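Local coordinates for NIPSNAP domain protein (Burkholderia xenovorans, PDB 5K9F), which is of unknown function but belongs to the NipSnap family, with a dimeric alpha-beta barrel-type fold whose pocket holds oxamic acid here, at residues Thr25-Gly34 against Trp84-Ile95. Numbering follows the deposited sequence.
Sequences TFLSLYEAEG and WKSFVGRAGSMI. With OXM (oxamic acid), chain B.
Phe87 of helix 82-91 packs against Tyr30 and Gly34 at the end of helix 23-33, where the two helices run nearly antiparallel (166° between their segments) beside the antiparallel sheet of a ferredoxin-like, dimeric alpha-beta barrel domain. Around Phe87 the contacts are aromatic. The CA of Gly34 sits almost straight above the centre of the Phe87 ring in a CH-pi contact, 4.0 Å from its centroid; a residue without a side chain suits this position, because a CB would point at the ring. With CG anti to the backbone N (chi1 163°), Phe87 extends across the gap until its CZ lies 3.6 Å from Tyr30 CD1, at the edge of the tyrosine ring, the two planes 57° apart. Tyr30 in turn stacks on Tyr48, and its hydroxyl is hydrogen-bonded to Gln38.

Toward Phe26 and Met94 the packing is aliphatic. Leu29 places CD2 3.8 Å from Ala91 CB, whose small methyl lets the branched side chain come close to the opposite helix. Flexible Met94, bent at its last torsion, brings SD to 3.9 Å from Phe26 CB and CE beside Leu29.

Phe26, Trp84, Phe87 and Ile95 from this contact line the oxamic acid pocket, with O1 of the ligand at the edge of the Phe87 ring and Trp84 CH2 3.6 Å from that oxygen.

A salt bridge closes the more exposed side, where the opposite charges of Glu33 and Arg90 meet. In this conformer Arg90 NE lies 2.5 Å from Glu33 OE1, so short that the exact length is doubtful, and Arg90 NH2 adds a weak, more bent bond to the same Glu33 OE1 (2.7 Å).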
loop_
_atom_site.group_PDB
_atom_site.type_symbol
_atom_site.label_atom_id
_atom_site.label_comp_id
_atom_site.label_asym_id
_atom_site.label_seq_id
_atom_site.Cartn_x
_atom_site.Cartn_y
_atom_site.Cartn_z
ATOM N N THR A 25 -22.127 11.467 12.085
ATOM C CA THR A 25 -22.318 12.912 11.980
ATOM C C THR A 25 -22.319 13.356 10.523
ATOM O O THR A 25 -23.168 14.160 10.106
ATOM C CB THR A 25 -21.219 13.641 12.755
ATOM O OG1 THR A 25 -21.297 13.293 14.141
ATOM C CG2 THR A 25 -21.367 15.147 12.619
ATOM N N PHE A 26 -21.378 12.834 9.733
ATOM C CA PHE A 26 -21.306 13.186 8.318
ATOM C C PHE A 26 -22.573 12.760 7.586
ATOM O O PHE A 26 -23.151 13.541 6.818
ATOM C CB PHE A 26 -20.070 12.543 7.677
ATOM C CG PHE A 26 -19.908 12.869 6.216
ATOM C CD1 PHE A 26 -20.509 12.081 5.243
ATOM C CD2 PHE A 26 -19.158 13.965 5.817
ATOM C CE1 PHE A 26 -20.380 12.382 3.909
ATOM C CE2 PHE A 26 -19.012 14.272 4.479
ATOM C CZ PHE A 26 -19.628 13.480 3.518
ATOM N N LEU A 27 -23.014 11.520 7.804
ATOM C CA LEU A 27 -24.173 11.018 7.069
ATOM C C LEU A 27 -25.437 11.787 7.432
ATOM O O LEU A 27 -26.279 12.036 6.569
ATOM C CB LEU A 27 -24.365 9.522 7.326
ATOM C CG LEU A 27 -23.295 8.635 6.681
ATOM C CD1 LEU A 27 -23.531 7.180 7.079
ATOM C CD2 LEU A 27 -23.283 8.802 5.159
ATOM N N SER A 28 -25.590 12.156 8.704
ATOM C CA SER A 28 -26.752 12.943 9.106
ATOM C C SER A 28 -26.728 14.329 8.479
ATOM O O SER A 28 -27.762 14.819 8.002
ATOM C CB SER A 28 -26.809 13.051 10.628
ATOM O OG SER A 28 -27.114 11.797 11.202
ATOM N N LEU A 29 -25.566 14.981 8.487
ATOM C CA LEU A 29 -25.449 16.316 7.908
ATOM C C LEU A 29 -25.654 16.277 6.400
ATOM O O LEU A 29 -26.340 17.143 5.837
ATOM C CB LEU A 29 -24.081 16.902 8.255
ATOM C CG LEU A 29 -23.785 18.349 7.871
ATOM C CD1 LEU A 29 -24.724 19.318 8.566
ATOM C CD2 LEU A 29 -22.337 18.655 8.226
ATOM N N TYR A 30 -25.074 15.275 5.733
ATOM C CA TYR A 30 -25.257 15.121 4.293
ATOM C C TYR A 30 -26.725 14.894 3.941
ATOM O O TYR A 30 -27.266 15.538 3.032
ATOM C CB TYR A 30 -24.384 13.965 3.777
ATOM C CG TYR A 30 -24.620 13.660 2.307
ATOM C CD1 TYR A 30 -24.126 14.499 1.316
ATOM C CD2 TYR A 30 -25.366 12.553 1.915
ATOM C CE1 TYR A 30 -24.349 14.229 -0.027
ATOM C CE2 TYR A 30 -25.598 12.277 0.578
ATOM C CZ TYR A 30 -25.078 13.115 -0.390
ATOM O OH TYR A 30 -25.305 12.839 -1.726
ATOM N N GLU A 31 -27.397 13.981 4.649
ATOM C CA GLU A 31 -28.792 13.712 4.305
ATOM C C GLU A 31 -29.641 14.963 4.469
ATOM O O GLU A 31 -30.559 15.218 3.675
ATOM C CB GLU A 31 -29.356 12.571 5.155
ATOM C CG GLU A 31 -30.774 12.176 4.732
ATOM C CD GLU A 31 -31.351 11.003 5.515
ATOM O OE1 GLU A 31 -30.642 10.411 6.355
ATOM O OE2 GLU A 31 -32.536 10.673 5.284
ATOM N N ALA A 32 -29.337 15.774 5.482
ATOM C CA ALA A 32 -30.158 16.947 5.749
ATOM C C ALA A 32 -29.854 18.107 4.806
ATOM O O ALA A 32 -30.762 18.882 4.477
ATOM C CB ALA A 32 -29.969 17.396 7.198
ATOM N N GLU A 33 -28.600 18.250 4.363
ATOM C CA GLU A 33 -28.156 19.465 3.686
ATOM C C GLU A 33 -27.508 19.252 2.324
ATOM O O GLU A 33 -27.385 20.230 1.575
ATOM C CB GLU A 33 -27.160 20.234 4.569
ATOM C CG GLU A 33 -27.677 20.557 5.962
ATOM C CD GLU A 33 -26.754 21.492 6.726
ATOM O OE1 GLU A 33 -25.730 21.915 6.151
ATOM O OE2 GLU A 33 -27.053 21.804 7.900
ATOM N N GLY A 34 -27.093 18.035 1.973
ATOM C CA GLY A 34 -26.343 17.817 0.746
ATOM C C GLY A 34 -26.965 16.864 -0.261
ATOM O O GLY A 34 -26.760 17.019 -1.469
ATOM N N TRP A 84 -24.540 24.137 -2.389
ATOM C CA TRP A 84 -23.557 23.066 -2.263
ATOM C C TRP A 84 -22.282 23.580 -1.611
ATOM O O TRP A 84 -21.712 22.926 -0.727
ATOM C CB TRP A 84 -23.251 22.458 -3.629
ATOM C CG TRP A 84 -22.238 21.344 -3.554
ATOM C CD1 TRP A 84 -20.964 21.359 -4.047
ATOM C CD2 TRP A 84 -22.425 20.049 -2.958
ATOM N NE1 TRP A 84 -20.349 20.154 -3.794
ATOM C CE2 TRP A 84 -21.228 19.331 -3.138
ATOM C CE3 TRP A 84 -23.498 19.423 -2.311
ATOM C CZ2 TRP A 84 -21.061 18.018 -2.671
ATOM C CZ3 TRP A 84 -23.335 18.119 -1.853
ATOM C CH2 TRP A 84 -22.126 17.432 -2.034
ATOM N N LYS A 85 -21.808 24.742 -2.053
ATOM C CA LYS A 85 -20.608 25.333 -1.465
ATOM C C LYS A 85 -20.773 25.516 0.036
ATOM O O LYS A 85 -19.838 25.261 0.809
ATOM C CB LYS A 85 -20.296 26.672 -2.136
ATOM C CG LYS A 85 -19.804 26.573 -3.572
ATOM C CD LYS A 85 -19.589 27.973 -4.148
ATOM C CE LYS A 85 -19.072 27.928 -5.573
ATOM N NZ LYS A 85 -18.922 29.306 -6.135
ATOM N N SER A 86 -21.958 25.945 0.472
ATOM C CA SER A 86 -22.204 26.116 1.899
ATOM C C SER A 86 -22.103 24.786 2.631
ATOM O O SER A 86 -21.457 24.690 3.681
ATOM C CB SER A 86 -23.577 26.751 2.126
ATOM O OG SER A 86 -23.591 28.095 1.687
ATOM N N PHE A 87 -22.735 23.745 2.085
ATOM C CA PHE A 87 -22.656 22.432 2.715
ATOM C C PHE A 87 -21.220 21.925 2.763
ATOM O O PHE A 87 -20.781 21.377 3.784
ATOM C CB PHE A 87 -23.549 21.432 1.978
ATOM C CG PHE A 87 -23.222 20.006 2.290
ATOM C CD1 PHE A 87 -23.569 19.454 3.516
ATOM C CD2 PHE A 87 -22.535 19.217 1.378
ATOM C CE1 PHE A 87 -23.245 18.145 3.813
ATOM C CE2 PHE A 87 -22.204 17.908 1.676
ATOM C CZ PHE A 87 -22.564 17.372 2.895
ATOM N N VAL A 88 -20.470 22.091 1.671
ATOM C CA VAL A 88 -19.081 21.638 1.673
ATOM C C VAL A 88 -18.293 22.349 2.769
ATOM O O VAL A 88 -17.445 21.740 3.437
ATOM C CB VAL A 88 -18.447 21.848 0.285
ATOM C CG1 VAL A 88 -16.937 21.695 0.361
ATOM C CG2 VAL A 88 -19.026 20.856 -0.695
ATOM N N GLY A 89 -18.583 23.634 2.986
ATOM C CA GLY A 89 -17.933 24.366 4.064
ATOM C C GLY A 89 -18.236 23.786 5.434
ATOM O O GLY A 89 -17.358 23.717 6.297
ATOM N N ARG A 90 -19.474 23.338 5.645
ATOM C CA ARG A 90 -19.867 22.822 6.953
ATOM C C ARG A 90 -19.428 21.378 7.168
ATOM O O ARG A 90 -19.134 20.990 8.306
ATOM C CB ARG A 90 -21.384 22.934 7.130
ATOM C CG ARG A 90 -21.907 24.367 7.116
ATOM C CD ARG A 90 -23.394 24.432 7.447
ATOM N NE ARG A 90 -24.229 23.864 6.393
ATOM C CZ ARG A 90 -24.682 24.547 5.345
ATOM N NH1 ARG A 90 -24.378 25.829 5.209
ATOM N NH2 ARG A 90 -25.440 23.946 4.433
ATOM N N ALA A 91 -19.377 20.569 6.110
ATOM C CA ALA A 91 -19.054 19.154 6.249
ATOM C C ALA A 91 -17.594 18.834 5.976
ATOM O O ALA A 91 -17.127 17.758 6.372
ATOM C CB ALA A 91 -19.922 18.314 5.301
ATOM N N GLY A 92 -16.865 19.743 5.328
ATOM C CA GLY A 92 -15.588 19.378 4.739
ATOM C C GLY A 92 -14.522 19.002 5.744
ATOM O O GLY A 92 -13.664 18.167 5.448
ATOM N N SER A 93 -14.561 19.594 6.944
ATOM C CA SER A 93 -13.524 19.326 7.930
ATOM C C SER A 93 -13.512 17.868 8.383
ATOM O O SER A 93 -12.501 17.414 8.931
ATOM C CB SER A 93 -13.672 20.257 9.140
ATOM O OG SER A 93 -14.734 19.879 10.002
ATOM N N MET A 94 -14.594 17.118 8.160
ATOM C CA MET A 94 -14.589 15.707 8.525
ATOM C C MET A 94 -13.835 14.844 7.522
ATOM O O MET A 94 -13.522 13.693 7.830
ATOM C CB MET A 94 -16.031 15.189 8.675
ATOM C CG MET A 94 -16.725 15.733 9.909
ATOM S SD MET A 94 -18.443 15.182 10.051
ATOM C CE MET A 94 -19.278 16.478 9.160
ATOM N N ILE A 95 -13.519 15.368 6.339
ATOM C CA ILE A 95 -12.934 14.555 5.275
ATOM C C ILE A 95 -11.411 14.638 5.334
ATOM O O ILE A 95 -10.830 15.727 5.231
ATOM C CB ILE A 95 -13.453 14.995 3.902
ATOM C CG1 ILE A 95 -14.957 14.747 3.807
ATOM C CG2 ILE A 95 -12.740 14.226 2.807
ATOM C CD1 ILE A 95 -15.538 15.238 2.503
HETATM C C1 OXM B . -19.218 15.545 -0.606
HETATM N N1 OXM B . -18.937 15.078 -1.818
HETATM O O1 OXM B . -20.199 15.157 0.066
HETATM C C2 OXM B . -18.343 16.552 0.022
HETATM O O2 OXM B . -18.600 16.890 1.202
HETATM O O3 OXM B . -17.374 17.038 -0.608
#